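Local atomic coordinates of aspartokinase (Synechocystis, PDB entry 3L76), a protein that probably phosphorylates the beta-carboxyl group of L-aspartate with ATP, opening the route to lysine and threonine, and binds both of these amino acids in its ACT-domain region. Residues A285-L288 and F289-A293; S390-E393 and V394-S397; H124-G128 and K129-V133; L69-T72 and G73-S77; M375-T378 and L379-G383. All blocks are in the same frame, centred on the assembly; numbering follows the deposited sequence.

Contact 1 of 5, residues A285-L288 and F289-A293. With THR (threonine), chain C.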
loop_
_atom_site.group_PDB
_atom_site.type_symbol
_atom_site.label_atom_id
_atom_site.label_comp_id
_atom_site.label_asym_id
_atom_site.label_seq_id
_atom_site.Cartn_x
_atom_site.Cartn_y
_atom_site.Cartn_z
ATOM N N ALA A 285 -53.552 23.079 6.529
ATOM C CA ALA A 285 -52.444 23.312 7.457
ATOM C C ALA A 285 -52.021 24.766 7.385
ATOM O O ALA A 285 -51.769 25.392 8.411
ATOM C CB ALA A 285 -51.264 22.384 7.173
ATOM N N SER A 286 -51.963 25.299 6.166
ATOM C CA SER A 286 -51.660 26.708 5.963
ATOM C C SER A 286 -52.473 27.613 6.894
ATOM O O SER A 286 -51.904 28.408 7.636
ATOM C CB SER A 286 -51.911 27.102 4.515
ATOM O OG SER A 286 -51.509 28.438 4.294
ATOM N N LYS A 287 -53.799 27.473 6.872
ATOM C CA LYS A 287 -54.665 28.331 7.686
ATOM C C LYS A 287 -54.463 28.154 9.186
ATOM O O LYS A 287 -54.349 29.133 9.912
ATOM C CB LYS A 287 -56.152 28.163 7.346
ATOM C CG LYS A 287 -57.035 29.031 8.236
ATOM C CD LYS A 287 -58.387 29.327 7.624
ATOM C CE LYS A 287 -58.914 30.689 8.088
ATOM N NZ LYS A 287 -58.102 31.836 7.570
ATOM N N LEU A 288 -54.437 26.909 9.642
ATOM C CA LEU A 288 -54.167 26.608 11.045
ATOM C C LEU A 288 -52.977 27.401 11.584
ATOM O O LEU A 288 -53.095 28.184 12.531
ATOM C CB LEU A 288 -53.868 25.119 11.220
ATOM C CG LEU A 288 -54.331 24.420 12.503
ATOM C CD1 LEU A 288 -53.490 23.155 12.760
ATOM C CD2 LEU A 288 -54.302 25.331 13.706
ATOM N N PHE A 289 -51.818 27.194 10.980
ATOM C CA PHE A 289 -50.601 27.711 11.565
ATOM C C PHE A 289 -50.438 29.196 11.290
ATOM O O PHE A 289 -49.808 29.907 12.066
ATOM C CB PHE A 289 -49.380 26.885 11.120
ATOM C CG PHE A 289 -49.419 25.455 11.599
ATOM C CD1 PHE A 289 -49.109 25.139 12.918
ATOM C CD2 PHE A 289 -49.785 24.431 10.743
ATOM C CE1 PHE A 289 -49.152 23.825 13.370
ATOM C CE2 PHE A 289 -49.833 23.110 11.185
ATOM C CZ PHE A 289 -49.516 22.808 12.501
ATOM N N ARG A 290 -51.020 29.671 10.196
ATOM C CA ARG A 290 -51.020 31.104 9.946
ATOM C C ARG A 290 -51.701 31.825 11.107
ATOM O O ARG A 290 -51.119 32.729 11.699
ATOM C CB ARG A 290 -51.694 31.447 8.621
ATOM C CG ARG A 290 -50.815 31.274 7.391
ATOM C CD ARG A 290 -51.404 32.043 6.219
ATOM N NE ARG A 290 -52.834 31.776 6.077
ATOM C CZ ARG A 290 -53.389 31.179 5.026
ATOM N NH1 ARG A 290 -52.636 30.798 4.000
ATOM N NH2 ARG A 290 -54.698 30.971 4.999
ATOM N N ASP A 291 -52.919 31.409 11.450
ATOM C CA ASP A 291 -53.654 32.061 12.526
ATOM C C ASP A 291 -52.942 31.924 13.864
ATOM O O ASP A 291 -52.818 32.899 14.601
ATOM C CB ASP A 291 -55.093 31.544 12.627
ATOM C CG ASP A 291 -55.907 31.818 11.376
ATOM O OD1 ASP A 291 -55.500 32.681 10.570
ATOM O OD2 ASP A 291 -56.959 31.166 11.202
ATOM N N ILE A 292 -52.463 30.723 14.183
ATOM C CA ILE A 292 -51.689 30.534 15.406
ATOM C C ILE A 292 -50.501 31.497 15.499
ATOM O O ILE A 292 -50.201 32.038 16.570
ATOM C CB ILE A 292 -51.196 29.094 15.552
ATOM C CG1 ILE A 292 -52.380 28.139 15.646
ATOM C CG2 ILE A 292 -50.286 28.950 16.781
ATOM C CD1 ILE A 292 -52.000 26.668 15.592
ATOM N N ALA A 293 -49.835 31.727 14.376
ATOM C CA ALA A 293 -48.659 32.583 14.378
ATOM C C ALA A 293 -49.034 34.043 14.582
ATOM O O ALA A 293 -48.258 34.822 15.142
ATOM C CB ALA A 293 -47.868 32.396 13.099
HETATM N N THR C . -53.651 18.154 3.327
HETATM C CA THR C . -53.832 19.345 4.167
HETATM C C THR C . -53.089 20.555 3.610
HETATM O O THR C . -52.380 20.445 2.594
HETATM C CB THR C . -53.414 19.092 5.628
HETATM O OG1 THR C . -52.016 18.760 5.686
HETATM C CG2 THR C . -54.217 17.931 6.198
HETATM O OXT THR C . -53.218 21.660 4.153
#

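Contact 2 of 5, residues S390-E393 and V394-S397. With LYS (lysine), chain F.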
loop_
_atom_site.group_PDB
_atom_site.type_symbol
_atom_site.label_atom_id
_atom_site.label_comp_id
_atom_site.label_asym_id
_atom_site.label_seq_id
_atom_site.Cartn_x
_atom_site.Cartn_y
_atom_site.Cartn_z
ATOM N N SER A 390 -41.583 11.467 15.372
ATOM C CA SER A 390 -41.201 12.426 14.346
ATOM C C SER A 390 -39.696 12.345 14.076
ATOM O O SER A 390 -38.872 12.488 14.997
ATOM C CB SER A 390 -41.571 13.840 14.790
ATOM O OG SER A 390 -41.276 14.792 13.788
ATOM N N THR A 391 -39.342 12.111 12.815
ATOM C CA THR A 391 -37.946 12.101 12.406
ATOM C C THR A 391 -37.487 13.350 11.646
ATOM O O THR A 391 -38.246 13.973 10.898
ATOM C CB THR A 391 -37.584 10.862 11.566
ATOM O OG1 THR A 391 -38.443 10.782 10.422
ATOM C CG2 THR A 391 -37.711 9.610 12.401
ATOM N N SER A 392 -36.225 13.717 11.872
ATOM C CA SER A 392 -35.517 14.617 10.959
ATOM C C SER A 392 -34.405 13.817 10.278
ATOM O O SER A 392 -34.473 12.591 10.211
ATOM C CB SER A 392 -35.000 15.892 11.669
ATOM O OG SER A 392 -34.040 15.609 12.677
ATOM N N GLU A 393 -33.378 14.488 9.778
ATOM C CA GLU A 393 -32.255 13.759 9.195
ATOM C C GLU A 393 -31.402 13.067 10.251
ATOM O O GLU A 393 -30.941 11.959 10.044
ATOM C CB GLU A 393 -31.374 14.692 8.378
ATOM C CG GLU A 393 -30.424 13.951 7.483
ATOM C CD GLU A 393 -31.150 13.274 6.340
ATOM O OE1 GLU A 393 -31.289 12.032 6.356
ATOM O OE2 GLU A 393 -31.595 13.993 5.429
ATOM N N VAL A 394 -31.252 13.714 11.402
ATOM C CA VAL A 394 -30.308 13.262 12.413
ATOM C C VAL A 394 -30.957 13.091 13.789
ATOM O O VAL A 394 -30.282 12.831 14.797
ATOM C CB VAL A 394 -29.086 14.212 12.491
ATOM C CG1 VAL A 394 -28.224 14.066 11.252
ATOM C CG2 VAL A 394 -29.540 15.654 12.646
ATOM N N LYS A 395 -32.281 13.205 13.832
ATOM C CA LYS A 395 -33.008 12.961 15.082
ATOM C C LYS A 395 -34.206 12.073 14.879
ATOM O O LYS A 395 -34.964 12.239 13.916
ATOM C CB LYS A 395 -33.516 14.283 15.705
ATOM C CG LYS A 395 -32.465 15.052 16.460
ATOM C CD LYS A 395 -33.060 16.221 17.191
ATOM C CE LYS A 395 -31.966 17.113 17.743
ATOM N NZ LYS A 395 -32.524 18.170 18.633
ATOM N N VAL A 396 -34.406 11.147 15.797
ATOM C CA VAL A 396 -35.740 10.577 15.975
ATOM C C VAL A 396 -36.343 11.034 17.316
ATOM O O VAL A 396 -35.771 10.810 18.386
ATOM C CB VAL A 396 -35.798 9.036 15.736
ATOM C CG1 VAL A 396 -34.474 8.400 16.008
ATOM C CG2 VAL A 396 -36.912 8.391 16.560
ATOM N N SER A 397 -37.476 11.732 17.230
ATOM C CA SER A 397 -38.174 12.248 18.411
ATOM C C SER A 397 -39.407 11.418 18.745
ATOM O O SER A 397 -40.112 10.939 17.854
ATOM C CB SER A 397 -38.563 13.714 18.244
ATOM O OG SER A 397 -37.462 14.527 17.867
HETATM N N LYS F . -31.874 5.416 8.838
HETATM C CA LYS F . -32.213 5.130 10.237
HETATM C C LYS F . -32.761 3.727 10.459
HETATM O O LYS F . -33.216 3.077 9.489
HETATM C CB LYS F . -33.196 6.180 10.783
HETATM C CG LYS F . -32.613 7.589 10.855
HETATM C CD LYS F . -33.681 8.665 10.979
HETATM C CE LYS F . -34.223 9.060 9.619
HETATM N NZ LYS F . -33.985 10.500 9.302
HETATM O OXT LYS F . -32.741 3.244 11.621
HETATM O O HOH W 1 -37.174 14.848 15.043
#

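Contact 3 of 5, residues H124-G128 and K129-V133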
loop_
_atom_site.group_PDB
_atom_site.type_symbol
_atom_site.label_atom_id
_atom_site.label_comp_id
_atom_site.label_asym_id
_atom_site.label_seq_id
_atom_site.Cartn_x
_atom_site.Cartn_y
_atom_site.Cartn_z
ATOM N N HIS A 124 6.334 17.928 17.010
ATOM C CA HIS A 124 7.777 18.059 16.816
ATOM C C HIS A 124 8.168 18.493 15.396
ATOM O O HIS A 124 8.800 19.534 15.204
ATOM C CB HIS A 124 8.483 16.751 17.183
ATOM C CG HIS A 124 9.874 16.645 16.643
ATOM N ND1 HIS A 124 10.285 15.600 15.843
ATOM C CD2 HIS A 124 10.946 17.464 16.773
ATOM C CE1 HIS A 124 11.552 15.775 15.509
ATOM N NE2 HIS A 124 11.975 16.900 16.057
ATOM N N LEU A 125 7.794 17.697 14.400
ATOM C CA LEU A 125 8.143 18.009 13.010
ATOM C C LEU A 125 7.513 19.333 12.570
ATOM O O LEU A 125 7.795 19.846 11.487
ATOM C CB LEU A 125 7.788 16.838 12.065
ATOM C CG LEU A 125 8.593 15.572 12.437
ATOM C CD1 LEU A 125 7.904 14.276 12.086
ATOM C CD2 LEU A 125 9.986 15.596 11.843
ATOM N N ARG A 126 6.690 19.895 13.451
ATOM C CA ARG A 126 6.004 21.155 13.206
ATOM C C ARG A 126 7.005 22.284 13.006
ATOM O O ARG A 126 6.662 23.342 12.480
ATOM C CB ARG A 126 5.094 21.486 14.393
ATOM C CG ARG A 126 3.888 22.345 14.064
ATOM C CD ARG A 126 2.738 21.507 13.518
ATOM N NE ARG A 126 3.086 20.887 12.247
ATOM C CZ ARG A 126 3.077 21.528 11.086
ATOM N NH1 ARG A 126 2.739 22.807 11.037
ATOM N NH2 ARG A 126 3.407 20.893 9.974
ATOM N N GLU A 127 8.245 22.063 13.432
ATOM C CA GLU A 127 9.269 23.105 13.346
ATOM C C GLU A 127 9.967 23.148 11.994
ATOM O O GLU A 127 10.988 22.486 11.776
ATOM C CB GLU A 127 10.274 22.988 14.487
ATOM C CG GLU A 127 9.770 23.606 15.791
ATOM C CD GLU A 127 8.390 23.104 16.193
ATOM O OE1 GLU A 127 7.414 23.420 15.480
ATOM O OE2 GLU A 127 8.278 22.406 17.226
ATOM N N GLY A 128 9.384 23.941 11.098
ATOM C CA GLY A 128 9.869 24.101 9.743
ATOM C C GLY A 128 8.948 23.461 8.719
ATOM O O GLY A 128 8.584 24.077 7.713
ATOM N N LYS A 129 8.557 22.220 8.992
ATOM C CA LYS A 129 7.937 21.361 7.985
ATOM C C LYS A 129 6.403 21.407 7.954
ATOM O O LYS A 129 5.747 21.549 8.990
ATOM C CB LYS A 129 8.403 19.919 8.202
ATOM C CG LYS A 129 9.908 19.728 8.066
ATOM C CD LYS A 129 10.410 18.589 8.946
ATOM C CE LYS A 129 11.824 18.180 8.573
ATOM N NZ LYS A 129 11.833 17.384 7.318
ATOM N N VAL A 130 5.822 21.294 6.762
ATOM C CA VAL A 130 4.408 20.979 6.708
ATOM C C VAL A 130 4.287 19.479 6.848
ATOM O O VAL A 130 4.918 18.726 6.105
ATOM C CB VAL A 130 3.638 21.507 5.452
ATOM C CG1 VAL A 130 4.366 22.595 4.699
ATOM C CG2 VAL A 130 3.006 20.400 4.606
ATOM N N VAL A 131 3.524 19.035 7.838
ATOM C CA VAL A 131 3.359 17.606 7.989
ATOM C C VAL A 131 2.142 17.086 7.254
ATOM O O VAL A 131 1.017 17.532 7.451
ATOM C CB VAL A 131 3.537 17.069 9.445
ATOM C CG1 VAL A 131 3.882 18.151 10.466
ATOM C CG2 VAL A 131 2.501 16.044 9.844
ATOM N N VAL A 132 2.416 16.164 6.349
ATOM C CA VAL A 132 1.413 15.592 5.489
ATOM C C VAL A 132 1.187 14.188 5.996
ATOM O O VAL A 132 2.134 13.403 6.094
ATOM C CB VAL A 132 1.923 15.544 4.064
ATOM C CG1 VAL A 132 0.931 14.833 3.156
ATOM C CG2 VAL A 132 2.232 16.961 3.583
ATOM N N VAL A 133 -0.060 13.872 6.345
ATOM C CA VAL A 133 -0.316 12.613 7.034
ATOM C C VAL A 133 -1.274 11.682 6.336
ATOM O O VAL A 133 -2.102 12.094 5.528
ATOM C CB VAL A 133 -0.745 12.743 8.547
ATOM C CG1 VAL A 133 -0.126 13.917 9.282
ATOM C CG2 VAL A 133 -2.221 12.527 8.777
#

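Contact 4 of 5, residues L69-T72 and G73-S77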
loop_
_atom_site.group_PDB
_atom_site.type_symbol
_atom_site.label_atom_id
_atom_site.label_comp_id
_atom_site.label_asym_id
_atom_site.label_seq_id
_atom_site.Cartn_x
_atom_site.Cartn_y
_atom_site.Cartn_z
ATOM N N LEU A 69 -5.672 -2.432 2.103
ATOM C CA LEU A 69 -5.751 -2.185 0.672
ATOM C C LEU A 69 -6.053 -0.717 0.376
ATOM O O LEU A 69 -5.311 -0.040 -0.340
ATOM C CB LEU A 69 -6.821 -3.078 0.056
ATOM C CG LEU A 69 -6.748 -3.316 -1.447
ATOM C CD1 LEU A 69 -7.882 -4.225 -1.848
ATOM C CD2 LEU A 69 -6.830 -2.007 -2.199
ATOM N N LEU A 70 -7.146 -0.231 0.947
ATOM C CA LEU A 70 -7.609 1.132 0.695
ATOM C C LEU A 70 -6.627 2.173 1.236
ATOM O O LEU A 70 -6.550 3.295 0.733
ATOM C CB LEU A 70 -9.027 1.336 1.267
ATOM C CG LEU A 70 -10.199 0.913 0.363
ATOM C CD1 LEU A 70 -10.309 -0.607 0.176
ATOM C CD2 LEU A 70 -11.515 1.481 0.891
ATOM N N SER A 71 -5.871 1.786 2.255
ATOM C CA SER A 71 -4.852 2.656 2.835
ATOM C C SER A 71 -3.711 2.984 1.876
ATOM O O SER A 71 -3.047 4.008 2.038
ATOM C CB SER A 71 -4.266 2.023 4.097
ATOM O OG SER A 71 -2.918 2.420 4.267
ATOM N N THR A 72 -3.474 2.120 0.890
ATOM C CA THR A 72 -2.309 2.289 0.020
ATOM C C THR A 72 -2.422 3.490 -0.916
ATOM O O THR A 72 -1.408 4.122 -1.246
ATOM C CB THR A 72 -2.014 1.036 -0.817
ATOM O OG1 THR A 72 -3.067 0.842 -1.766
ATOM C CG2 THR A 72 -1.862 -0.199 0.076
ATOM N N GLY A 73 -3.648 3.802 -1.336
ATOM C CA GLY A 73 -3.885 4.945 -2.205
ATOM C C GLY A 73 -3.568 6.256 -1.513
ATOM O O GLY A 73 -3.111 7.219 -2.134
ATOM N N GLU A 74 -3.817 6.277 -0.209
ATOM C CA GLU A 74 -3.545 7.430 0.630
ATOM C C GLU A 74 -2.047 7.577 0.829
ATOM O O GLU A 74 -1.512 8.690 0.830
ATOM C CB GLU A 74 -4.229 7.253 1.984
ATOM C CG GLU A 74 -5.620 6.653 1.887
ATOM C CD GLU A 74 -6.640 7.466 2.655
ATOM O OE1 GLU A 74 -6.434 7.685 3.872
ATOM O OE2 GLU A 74 -7.642 7.892 2.037
ATOM N N GLN A 75 -1.366 6.452 0.991
ATOM C CA GLN A 75 0.080 6.491 1.148
ATOM C C GLN A 75 0.780 7.054 -0.074
ATOM O O GLN A 75 1.717 7.836 0.084
ATOM C CB GLN A 75 0.651 5.122 1.481
ATOM C CG GLN A 75 0.412 4.682 2.892
ATOM C CD GLN A 75 0.737 3.223 3.073
ATOM O OE1 GLN A 75 1.909 2.831 3.029
ATOM N NE2 GLN A 75 -0.297 2.399 3.261
ATOM N N VAL A 76 0.357 6.667 -1.283
ATOM C CA VAL A 76 1.089 7.150 -2.461
ATOM C C VAL A 76 0.891 8.650 -2.598
ATOM O O VAL A 76 1.808 9.384 -2.957
ATOM C CB VAL A 76 0.792 6.396 -3.818
ATOM C CG1 VAL A 76 0.186 5.021 -3.599
ATOM C CG2 VAL A 76 -0.037 7.248 -4.785
ATOM N N SER A 77 -0.304 9.103 -2.250
ATOM C CA SER A 77 -0.656 10.517 -2.356
ATOM C C SER A 77 0.174 11.455 -1.460
ATOM O O SER A 77 0.639 12.501 -1.913
ATOM C CB SER A 77 -2.157 10.702 -2.087
ATOM O OG SER A 77 -2.940 9.943 -2.998
#

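Contact 5 of 5, residues M375-T378 and L379-G383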
loop_
_atom_site.group_PDB
_atom_site.type_symbol
_atom_site.label_atom_id
_atom_site.label_comp_id
_atom_site.label_asym_id
_atom_site.label_seq_id
_atom_site.Cartn_x
_atom_site.Cartn_y
_atom_site.Cartn_z
ATOM N N MET A 375 -33.849 2.345 19.403
ATOM C CA MET A 375 -34.529 3.289 20.281
ATOM C C MET A 375 -35.848 2.714 20.796
ATOM O O MET A 375 -36.077 2.637 22.005
ATOM C CB MET A 375 -34.794 4.605 19.573
ATOM C CG MET A 375 -35.371 5.654 20.497
ATOM S SD MET A 375 -35.874 7.129 19.606
ATOM C CE MET A 375 -36.236 8.186 20.994
ATOM N N PHE A 376 -36.702 2.295 19.871
ATOM C CA PHE A 376 -38.015 1.716 20.210
ATOM C C PHE A 376 -37.927 0.488 21.108
ATOM O O PHE A 376 -38.719 0.340 22.035
ATOM C CB PHE A 376 -38.816 1.385 18.937
ATOM C CG PHE A 376 -38.928 2.549 17.962
ATOM C CD1 PHE A 376 -38.784 3.870 18.398
ATOM C CD2 PHE A 376 -39.172 2.321 16.616
ATOM C CE1 PHE A 376 -38.890 4.940 17.502
ATOM C CE2 PHE A 376 -39.278 3.377 15.704
ATOM C CZ PHE A 376 -39.142 4.683 16.137
ATOM N N LYS A 377 -36.960 -0.387 20.848
ATOM C CA LYS A 377 -36.764 -1.572 21.687
ATOM C C LYS A 377 -36.358 -1.183 23.112
ATOM O O LYS A 377 -36.888 -1.713 24.084
ATOM C CB LYS A 377 -35.709 -2.501 21.080
ATOM C CG LYS A 377 -35.354 -3.706 21.948
ATOM C CD LYS A 377 -34.010 -4.332 21.536
ATOM C CE LYS A 377 -33.525 -5.383 22.542
ATOM N NZ LYS A 377 -34.463 -6.537 22.667
ATOM N N THR A 378 -35.417 -0.248 23.229
ATOM C CA THR A 378 -34.960 0.221 24.529
ATOM C C THR A 378 -36.113 0.724 25.385
ATOM O O THR A 378 -36.215 0.365 26.552
ATOM C CB THR A 378 -33.917 1.332 24.387
ATOM O OG1 THR A 378 -32.863 0.876 23.542
ATOM C CG2 THR A 378 -33.339 1.689 25.740
ATOM N N LEU A 379 -36.966 1.563 24.805
ATOM C CA LEU A 379 -38.160 2.051 25.496
ATOM C C LEU A 379 -39.135 0.921 25.813
ATOM O O LEU A 379 -39.654 0.815 26.930
ATOM C CB LEU A 379 -38.856 3.138 24.677
ATOM C CG LEU A 379 -37.990 4.380 24.427
ATOM C CD1 LEU A 379 -38.718 5.391 23.612
ATOM C CD2 LEU A 379 -37.539 4.992 25.726
ATOM N N ALA A 380 -39.376 0.065 24.831
ATOM C CA ALA A 380 -40.253 -1.086 25.057
ATOM C C ALA A 380 -39.741 -1.976 26.177
ATOM O O ALA A 380 -40.515 -2.446 27.006
ATOM C CB ALA A 380 -40.432 -1.893 23.790
ATOM N N ASP A 381 -38.435 -2.216 26.205
ATOM C CA ASP A 381 -37.876 -3.126 27.201
ATOM C C ASP A 381 -38.027 -2.548 28.591
ATOM O O ASP A 381 -38.043 -3.283 29.575
ATOM C CB ASP A 381 -36.409 -3.440 26.919
ATOM C CG ASP A 381 -36.229 -4.343 25.723
ATOM O OD1 ASP A 381 -37.156 -5.127 25.427
ATOM O OD2 ASP A 381 -35.161 -4.261 25.085
ATOM N N VAL A 382 -38.165 -1.230 28.678
ATOM C CA VAL A 382 -38.310 -0.609 29.984
ATOM C C VAL A 382 -39.783 -0.210 30.253
ATOM O O VAL A 382 -40.104 0.521 31.194
ATOM C CB VAL A 382 -37.264 0.538 30.176
ATOM C CG1 VAL A 382 -37.783 1.865 29.672
ATOM C CG2 VAL A 382 -36.820 0.628 31.619
ATOM N N GLY A 383 -40.674 -0.737 29.417
ATOM C CA GLY A 383 -42.099 -0.590 29.598
ATOM C C GLY A 383 -42.737 0.738 29.199
ATOM O O GLY A 383 -43.875 0.987 29.554
#

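Contact 1 of 5, residues A285-L288 and F289-A293
Phe289 N reaches back to Ala285 O and Ile292 N to Leu288 O, each over 3.1 Å and almost straight, in the regular i to i+4 bonding of an alpha-helix. These residues make up most of helix 284-294 in an ACT domain, and its first turn belongs to a threonine pocket: Ala285 N donates to OXT of the bound threonine over 2.8 Å. The ligand carboxylate therefore lies at the N-terminal end of the helix, whose dipole would probably favour its negative charge; the ligand is also hydrogen-bonded to Asp280, Gln304, Asn557 and Ile558. Leu288 divides its two methyls between neighbours. CD1 stands over one face of the Phe289 ring in a CH-pi contact, 4.2 Å from the centroid, while CD2 lies beside CD1 of Ile292, the two side chains pointing the same way. With CG next to its own backbone N (chi1 -64°), Phe289 turns its ring back along the helix, where CE2 comes 4.3 Å from Ala285 CB; the ring also meets that of Phe548, on helix 543-552, with the planes about 60° apart. On the outer side the Arg290 guanidinium folds over Ser286 O with one face. One turn apart, Lys287 and Asp291 form a long salt bridge, Lys287 NZ to Asp291 OD2 3.9 Å.

Contact 2 of 5, residues S390-E393 and V394-S397
The beta hairpin of strands 388-391 and 395-401 turns at Glu393 and Val394, and its antiparallel arms meet in pairs. Ser390 and Ser397 make the hydrogen-bonded pair, Ser390 N giving to Ser397 O over 2.9 Å and Ser397 N to Ser390 O over 2.7 Å. A water donates to Ser390 O and accepts from Ser397 OG. In the next, non-hydrogen-bonded pair the methyl CG2 of Thr391 comes 3.9 Å from Val396 CB, while Thr391 OG1 accepts from Ile476 N. Closer to the turn Ser392 N donates to Lys395 O over 2.8 Å. Ser392 OG sits between its own N and carbonyl carbon (chi1 63°), a setting that carries it across the turn to Lys395 N for a weak bond of 3.2 Å. Its stronger partner is Glu204, from the kinase part of the chain, which also takes the Glu393 N-H and so ties the turn to that part. The hairpin is part of an ACT domain, and its turn lines a lysine pocket, where Ala372, Ser472 and Val473 also bond the ligand. NZ of the bound lysine faces Ser392 O, in a bond modelled so short that its length is doubtful, and reaches Glu393 O weakly at 3.5 Å. The extended Lys395 leads away from the turn, its NZ in salt bridges with Glu265 and Glu565.

Contact 3 of 5, residues H124-G128 and K129-V133
Arg126 and Leu125, where the chain leaves a short helix, both fold onto the strand that follows, in an alpha-to-beta connection of the amino acid kinase fold. The arginine starts with CG anti to the backbone N (chi1 -153°) and bends at chi2 and chi3, which brings the guanidinium back to the backbone of strand 130-138. The group meets the strand by an edge: Val130 CA lies near its plane, 3.4 Å from Arg126 NH2. Lys129 O approaches the guanidinium obliquely, with no well-formed hydrogen bond. The Arg126 side chain also packs on Ser35 and Val37 of the parallel neighbour strand 35-40. Cutting Arg126 back to an alanine would probably remove the guanidinium from beside Val130 and open a gap next to Val37. Leu125 turns instead to Val131, Leu125 CB to Val131 CG1 4.4 Å, and both pack on Ile93 and Leu95 of strand 92-96, the parallel neighbour on the other flank. Val130 and Val132 pack on helix 63-87. Between helix and strand, Glu127 centres an inverse gamma turn, with a weak bond of 3.1 Å from Gly128 N to Arg126 O. Gly128 has a positive phi, 110°, at which a side chain would collide with the carbonyl before it, and this calls for glycine. Past it, the Lys129 chain runs by Leu125, its CB 3.3 Å from Leu125 O and its CD 4.2 Å from Leu125 CD2.

Contact 4 of 5, residues L69-T72 and G73-S77
Ser71 O is gripped from three directions: Gln75 N donates to it over 3.1 Å, and Glu74 N and Gln75 NE2 add weak bonds. The same NE2 makes a firmer bond of 2.8 Å to Ser71 OG, bent to 138° at the hydrogen and tilted modestly from the amide plane. Gln75 can do this because its CG lies beside its own backbone N (chi1 -75°) and the chain beyond is extended, which lays the amide back along the helix over the preceding turn. Its strongest polar partner lies across the dimer: NE2 donates to OE1 of Gln75 of the second subunit. Helix 63-87 of the amino acid kinase domain thus forms part of the subunit interface, where Thr72 also packs on Gln75 of the second subunit and Val76 on Thr72 of the second subunit. With an alanine replacing Gln75 in both copies, Ser71 OG would probably lose this donor and the glutamine pair across the interface would be gone. Two hydroxyls fold back onto the helix's own carbonyls. Thr72 OG1 donates to Leu69 O over 2.8 Å, nearly in line with the carbonyl, and shares that oxygen with Thr72 N at 3.1 Å. One turn on, Ser77 OG gives to Gly73 O over 2.9 Å. The backbone itself continues with Val76 N to Thr72 O at 3.1 Å. Ser71 packs on Ile147 and Thr149, and Leu69 reaches Leu50 and Ala54 of helix 46-57.

Contact 5 of 5, residues M375-T378 and L379-G383
Lys377 crosses over the Asp381 carboxylate, one turn further on, at a slant. CB stands 4.4 Å from Asp381 OD2; CG, anti to the backbone N (chi1 175°), closes to 3.2 Å from the same oxygen, and CD and CE pass it in turn. The last torsion bends the chain, putting NZ 3.4 Å from Asp381 OD2 in a salt bridge, with OD1 farther off. The lysine's charge would probably offset a carboxylate placed near the C-terminal end of a helix. Beneath this pair Asp381 N donates to Lys377 O over 2.7 Å; Ala380 N gives to Phe376 O over 2.9 Å. Helix 371-381 of an ACT domain ends just here in a Schellman motif: Gly383, at positive phi, is the C-prime residue, its N bonded to Ala380 O at 3.0 Å, with Val384 N returning to Leu379 O. Val382 N still reaches Thr378 O, weakly. On the buried side Leu379 sets CG 3.5 Å from Met375 O and packs on Ile358 and Ala408. Thr378 leans on Ala411 and Ala415 of helix 405-415, and its OG1 donates to Lys374 O.

Along the chain the order is contact 4, contact 3, contact 1, contact 5, contact 2. Contacts 4 and 3 share the amino acid kinase domain, their centres 20 Å apart: helix 63-87 packs on strand 130-138 and also meets the second subunit. The other three belong to the ACT domains. Contacts 5 and 2 lie in one of them and touch, Val396 CG2 meeting Met375 SD at 3.5 Å, so helix 371-381 rests on the hairpin whose turn binds lysine. Contact 1, in the preceding ACT domain, carries part of a threonine site; its centre is about 23 Å from that of contact 2. Contacts 1 and 3 are about 59 Å apart between centres, on opposite sides of the chain's centre.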